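Local atomic coordinates of putative Phosphate (Eubacterium rectale, PDB entry 3DAO), a protein that is probably a phosphate-ester hydrolase of the haloacid dehalogenase-like superfamily, its substrate not established. Residues A[64-69]-A[80-85]; A[248-253]-A[263-268]. One frame throughout, in Å; residues are numbered along the deposited sequence.

Contact 1 (A[64-69]-A[80-85]); sequences RQFSSE and LLYITD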
loop_
_atom_site.group_PDB
_atom_site.type_symbol
_atom_site.label_atom_id
_atom_site.label_comp_id
_atom_site.label_asym_id
_atom_site.label_seq_id
_atom_site.Cartn_x
_atom_site.Cartn_y
_atom_site.Cartn_z
ATOM N N ARG A 64 2.117 0.670 3.085
ATOM C CA ARG A 64 2.094 0.818 4.537
ATOM C C ARG A 64 0.748 1.233 5.077
ATOM O O ARG A 64 -0.065 1.826 4.368
ATOM C CB ARG A 64 3.130 1.869 5.004
ATOM C CG ARG A 64 4.582 1.551 4.839
ATOM C CD ARG A 64 5.390 2.530 5.712
ATOM N NE ARG A 64 6.828 2.313 5.547
ATOM C CZ ARG A 64 7.738 2.749 6.390
ATOM N NH1 ARG A 64 7.353 3.405 7.467
ATOM N NH2 ARG A 64 9.012 2.494 6.166
ATOM N N GLN A 65 0.541 0.905 6.354
ATOM C CA GLN A 65 -0.642 1.338 7.098
ATOM C C GLN A 65 -0.537 2.820 7.358
ATOM O O GLN A 65 0.541 3.392 7.322
ATOM C CB GLN A 65 -0.747 0.679 8.471
ATOM C CG GLN A 65 -0.910 -0.784 8.426
ATOM C CD GLN A 65 -1.103 -1.332 9.802
ATOM O OE1 GLN A 65 -0.191 -1.287 10.638
ATOM N NE2 GLN A 65 -2.288 -1.887 10.051
ATOM N N PHE A 66 -1.684 3.432 7.661
ATOM C CA PHE A 66 -1.723 4.877 7.942
ATOM C C PHE A 66 -0.824 5.237 9.085
ATOM O O PHE A 66 -0.030 6.163 8.994
ATOM C CB PHE A 66 -3.150 5.365 8.201
ATOM C CG PHE A 66 -3.234 6.790 8.598
ATOM C CD1 PHE A 66 -2.725 7.789 7.771
ATOM C CD2 PHE A 66 -3.816 7.152 9.797
ATOM C CE1 PHE A 66 -2.827 9.128 8.138
ATOM C CE2 PHE A 66 -3.917 8.479 10.153
ATOM C CZ PHE A 66 -3.433 9.471 9.304
ATOM N N SER A 67 -0.933 4.476 10.166
ATOM C CA SER A 67 -0.161 4.762 11.375
ATOM C C SER A 67 1.319 4.881 11.083
ATOM O O SER A 67 2.013 5.731 11.648
ATOM C CB SER A 67 -0.382 3.674 12.461
ATOM O OG SER A 67 -0.008 2.383 11.982
ATOM N N SER A 68 1.793 4.024 10.193
ATOM C CA SER A 68 3.203 3.962 9.827
ATOM C C SER A 68 3.605 5.178 8.976
ATOM O O SER A 68 4.646 5.803 9.184
ATOM C CB SER A 68 3.532 2.664 9.110
ATOM O OG SER A 68 4.928 2.595 8.866
ATOM N N GLU A 69 2.737 5.547 8.050
ATOM C CA GLU A 69 3.008 6.719 7.211
ATOM C C GLU A 69 3.001 7.991 8.048
ATOM O O GLU A 69 3.847 8.893 7.884
ATOM C CB GLU A 69 1.958 6.867 6.094
ATOM C CG GLU A 69 1.919 5.756 5.097
ATOM C CD GLU A 69 0.827 5.930 4.044
ATOM O OE1 GLU A 69 -0.056 6.778 4.232
ATOM O OE2 GLU A 69 0.848 5.230 3.018
ATOM N N LEU A 80 -0.021 16.670 4.451
ATOM C CA LEU A 80 0.039 15.611 3.423
ATOM C C LEU A 80 -1.282 14.932 3.173
ATOM O O LEU A 80 -2.216 15.040 3.977
ATOM C CB LEU A 80 1.056 14.514 3.840
ATOM C CG LEU A 80 2.470 14.948 4.188
ATOM C CD1 LEU A 80 3.325 13.784 4.665
ATOM C CD2 LEU A 80 3.108 15.625 2.951
ATOM N N LEU A 81 -1.345 14.267 2.004
ATOM C CA LEU A 81 -2.431 13.316 1.679
ATOM C C LEU A 81 -1.839 11.917 1.710
ATOM O O LEU A 81 -0.652 11.708 1.446
ATOM C CB LEU A 81 -3.065 13.601 0.347
ATOM C CG LEU A 81 -3.930 14.863 0.307
ATOM C CD1 LEU A 81 -4.390 15.094 -1.115
ATOM C CD2 LEU A 81 -5.102 14.745 1.250
ATOM N N TYR A 82 -2.670 10.967 2.114
ATOM C CA TYR A 82 -2.230 9.590 2.345
ATOM C C TYR A 82 -3.034 8.546 1.614
ATOM O O TYR A 82 -4.262 8.517 1.671
ATOM C CB TYR A 82 -2.341 9.263 3.843
ATOM C CG TYR A 82 -1.537 10.185 4.721
ATOM C CD1 TYR A 82 -2.039 11.408 5.118
ATOM C CD2 TYR A 82 -0.272 9.835 5.156
ATOM C CE1 TYR A 82 -1.298 12.253 5.904
ATOM C CE2 TYR A 82 0.483 10.691 5.947
ATOM C CZ TYR A 82 -0.025 11.891 6.313
ATOM O OH TYR A 82 0.754 12.739 7.107
ATOM N N ILE A 83 -2.297 7.703 0.905
ATOM C CA ILE A 83 -2.845 6.510 0.269
ATOM C C ILE A 83 -2.147 5.356 0.994
ATOM O O ILE A 83 -0.914 5.269 1.037
ATOM C CB ILE A 83 -2.667 6.486 -1.256
ATOM C CG1 ILE A 83 -3.509 7.587 -1.915
ATOM C CG2 ILE A 83 -3.075 5.078 -1.812
ATOM C CD1 ILE A 83 -3.176 7.844 -3.376
ATOM N N THR A 84 -2.951 4.482 1.600
ATOM C CA THR A 84 -2.420 3.448 2.465
ATOM C C THR A 84 -2.837 2.066 2.022
ATOM O O THR A 84 -3.735 1.892 1.200
ATOM C CB THR A 84 -2.935 3.631 3.938
ATOM O OG1 THR A 84 -4.276 3.127 4.092
ATOM C CG2 THR A 84 -2.887 5.116 4.390
ATOM N N ASP A 85 -2.138 1.090 2.571
ATOM C CA ASP A 85 -2.544 -0.324 2.397
ATOM C C ASP A 85 -2.686 -0.706 0.948
ATOM O O ASP A 85 -3.614 -1.462 0.560
ATOM C CB ASP A 85 -3.839 -0.624 3.162
ATOM C CG ASP A 85 -3.672 -0.539 4.663
ATOM O OD1 ASP A 85 -3.819 0.564 5.210
ATOM O OD2 ASP A 85 -3.395 -1.588 5.298
HETATM O O HOH W 1 -4.167 -2.020 7.878
HETATM O O HOH W 2 -4.096 1.785 7.479
#

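Contact 2 (A[248-253]-A[263-268]); sequences ISYAVS and AKHTCA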
loop_
_atom_site.group_PDB
_atom_site.type_symbol
_atom_site.label_atom_id
_atom_site.label_comp_id
_atom_site.label_asym_id
_atom_site.label_seq_id
_atom_site.Cartn_x
_atom_site.Cartn_y
_atom_site.Cartn_z
ATOM N N ILE A 248 5.224 12.981 -15.446
ATOM C CA ILE A 248 6.652 12.805 -15.159
ATOM C C ILE A 248 6.744 11.804 -14.031
ATOM O O ILE A 248 5.891 11.745 -13.149
ATOM C CB ILE A 248 7.401 14.156 -14.847
ATOM C CG1 ILE A 248 8.906 13.981 -14.997
ATOM C CG2 ILE A 248 7.043 14.712 -13.505
ATOM C CD1 ILE A 248 9.726 15.302 -14.962
ATOM N N SER A 249 7.778 10.987 -14.080
ATOM C CA SER A 249 7.985 9.968 -13.088
ATOM C C SER A 249 9.428 9.544 -13.014
ATOM O O SER A 249 10.192 9.693 -13.985
ATOM C CB SER A 249 7.094 8.762 -13.357
ATOM O OG SER A 249 7.442 8.123 -14.583
ATOM N N TYR A 250 9.762 9.023 -11.843
ATOM C CA TYR A 250 11.110 8.573 -11.523
ATOM C C TYR A 250 11.119 7.236 -10.847
ATOM O O TYR A 250 10.350 6.995 -9.893
ATOM C CB TYR A 250 11.819 9.569 -10.577
ATOM C CG TYR A 250 11.997 10.933 -11.180
ATOM C CD1 TYR A 250 10.924 11.823 -11.229
ATOM C CD2 TYR A 250 13.215 11.310 -11.767
ATOM C CE1 TYR A 250 11.071 13.077 -11.818
ATOM C CE2 TYR A 250 13.363 12.571 -12.379
ATOM C CZ TYR A 250 12.270 13.439 -12.388
ATOM O OH TYR A 250 12.339 14.685 -12.965
ATOM N N ALA A 251 12.007 6.379 -11.356
ATOM C CA ALA A 251 12.352 5.112 -10.753
ATOM C C ALA A 251 13.700 5.162 -10.105
ATOM O O ALA A 251 14.670 5.680 -10.670
ATOM C CB ALA A 251 12.366 3.966 -11.804
ATOM N N VAL A 252 13.772 4.634 -8.895
ATOM C CA VAL A 252 15.082 4.497 -8.232
ATOM C C VAL A 252 15.929 3.571 -9.116
ATOM O O VAL A 252 15.418 2.612 -9.691
ATOM C CB VAL A 252 14.994 4.039 -6.782
ATOM C CG1 VAL A 252 14.331 5.168 -5.981
ATOM C CG2 VAL A 252 14.232 2.708 -6.636
ATOM N N SER A 253 17.219 3.876 -9.226
ATOM C CA SER A 253 18.082 3.181 -10.201
ATOM C C SER A 253 18.376 1.729 -9.869
ATOM O O SER A 253 18.872 0.982 -10.712
ATOM C CB SER A 253 19.389 3.993 -10.464
ATOM O OG SER A 253 20.177 4.116 -9.294
ATOM N N ALA A 263 9.157 4.322 -16.036
ATOM C CA ALA A 263 9.357 5.717 -15.540
ATOM C C ALA A 263 9.937 6.632 -16.591
ATOM O O ALA A 263 10.698 6.192 -17.451
ATOM C CB ALA A 263 10.282 5.696 -14.340
ATOM N N LYS A 264 9.651 7.931 -16.516
ATOM C CA LYS A 264 10.259 8.838 -17.498
ATOM C C LYS A 264 11.760 9.002 -17.256
ATOM O O LYS A 264 12.518 9.182 -18.202
ATOM C CB LYS A 264 9.590 10.225 -17.524
ATOM C CG LYS A 264 8.256 10.323 -18.277
ATOM C CD LYS A 264 7.133 9.488 -17.691
ATOM C CE LYS A 264 5.835 9.724 -18.468
ATOM N NZ LYS A 264 4.752 8.748 -18.125
ATOM N N HIS A 265 12.193 8.935 -15.997
ATOM C CA HIS A 265 13.614 9.066 -15.634
ATOM C C HIS A 265 13.965 8.204 -14.464
ATOM O O HIS A 265 13.100 7.588 -13.818
ATOM C CB HIS A 265 13.929 10.520 -15.209
ATOM C CG HIS A 265 13.461 11.545 -16.182
ATOM N ND1 HIS A 265 14.135 11.815 -17.356
ATOM C CD2 HIS A 265 12.379 12.364 -16.164
ATOM C CE1 HIS A 265 13.479 12.757 -18.016
ATOM N NE2 HIS A 265 12.410 13.101 -17.320
ATOM N N THR A 266 15.241 8.193 -14.146
ATOM C CA THR A 266 15.695 7.475 -12.974
ATOM C C THR A 266 16.288 8.460 -11.978
ATOM O O THR A 266 16.711 9.566 -12.335
ATOM C CB THR A 266 16.750 6.405 -13.295
ATOM O OG1 THR A 266 17.922 7.053 -13.770
ATOM C CG2 THR A 266 16.244 5.445 -14.384
ATOM N N CYS A 267 16.315 8.051 -10.733
ATOM C CA CYS A 267 17.000 8.807 -9.700
ATOM C C CYS A 267 17.829 7.815 -8.917
ATOM O O CYS A 267 17.680 6.598 -9.081
ATOM C CB CYS A 267 16.034 9.606 -8.778
ATOM S SG CYS A 267 14.891 8.641 -7.828
ATOM N N ALA A 268 18.677 8.340 -8.045
ATOM C CA ALA A 268 19.570 7.505 -7.240
ATOM C C ALA A 268 18.820 6.695 -6.199
ATOM O O ALA A 268 17.684 7.027 -5.842
ATOM C CB ALA A 268 20.654 8.391 -6.546
#

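Contact 1 (A[64-69]-A[80-85])
The ring of F66 meets Y82 edge-to-face: CE1 of F66 lies over the centre of the Y82 ring, 3.8 Å from Y82 CG, with the two planes at 87°. F66 reaches this place because its CG stands anti to the backbone N (chi1 175°), which swings the ring off the first turn of helix 66-72 toward strand 81-84. The edge of Y82 is taken by E69, whose OE1 sits near the ring plane, 3.2 Å from Y82 CD2; this oxygen is buried by the contact and has no polar partner in the model. The methyl CG2 of T84 closes the same packed corner, 3.7 Å from F66 CA. Beyond it E69 OE2 lies 2.7 Å from I83 O. Were Y82 replaced by an alanine, the F66 edge would probably lose the face it leans on, and the K77 carbonyl its phenol partner.

The helix and strand belong to the beta-alpha-beta unit 57-61, 66-72, 81-84 of the Rossmann-like core typical of haloacid dehalogenase-like hydrolases. R64, just ahead of the helix, forms a salt bridge with D29, part of a probable DxDx(T/V) motif of this family. R64 O accepts D85 N at 2.8 Å, the donor standing above the carbonyl plane.

Past this bond the contact becomes looser and wetter. The carboxylate of D85 spans to the helix start through two waters, one joining OD2 to Q65 NE2, the other joining OD1 to F66 N. Between the side chains the nearest approach there is Q65 CG to D85 OD2, 4.1 Å, with the amide and carboxylate planes turned 78° apart.

Contact 2 (A[248-253]-A[263-268])
Y250 and H265 lie side by side on one face of the sheet and point the same way, their rings inclined at 33° with centroids 5.3 Å apart. The phenol ring rests against H265 CB, 3.5 Å from Y250 CE2, while I248 CG1 comes to the edge of the imidazole. C267 shares this face: its SG lies 4.0 Å from V252 CG1 and, with Y250, it packs against helix 274-281. On the other face A251 CB meets A263 CB at 3.7 Å, a small-on-small fit beside helix 257-262, the connection between these two parallel strands in a right-handed beta-alpha-beta unit.

S249 turns its hydroxyl to the turn after that helix. With OG between the backbone N and the carbonyl carbon (chi1 65°), S249 OG accepts K264 N at 2.9 Å and is also bonded to the L243 carbonyl. Backbone bonds run along the whole pairing, from H265 N to S249 O at its start to a weak one from S253 N to C267 O at its end. The serine thus adds a side-chain acceptor where strand 265-267 begins, while S249 N, buried here with no partner in the model, is probably a cost of the arrangement.

Contacts 1 and 2 belong to the same mixed eight-stranded sheet, with centres about 22 Å apart and nearest atoms about 14 Å apart, so they do not touch. They follow in series along the chain, contact 1 closing well before contact 2 opens. Strands 57-61, 23-26 and 230-234 separate strand 81-84 from strand 248-252 across the sheet, and contact 2 reaches its outermost strand, 265-267. Each contact joins parts of a beta-alpha-beta unit, one on each side of strand 23-26. The probable catalytic motif follows that strand, and R64 of contact 1 and V252 of contact 2 both touch its residues, consistent with two flanks converging on one site.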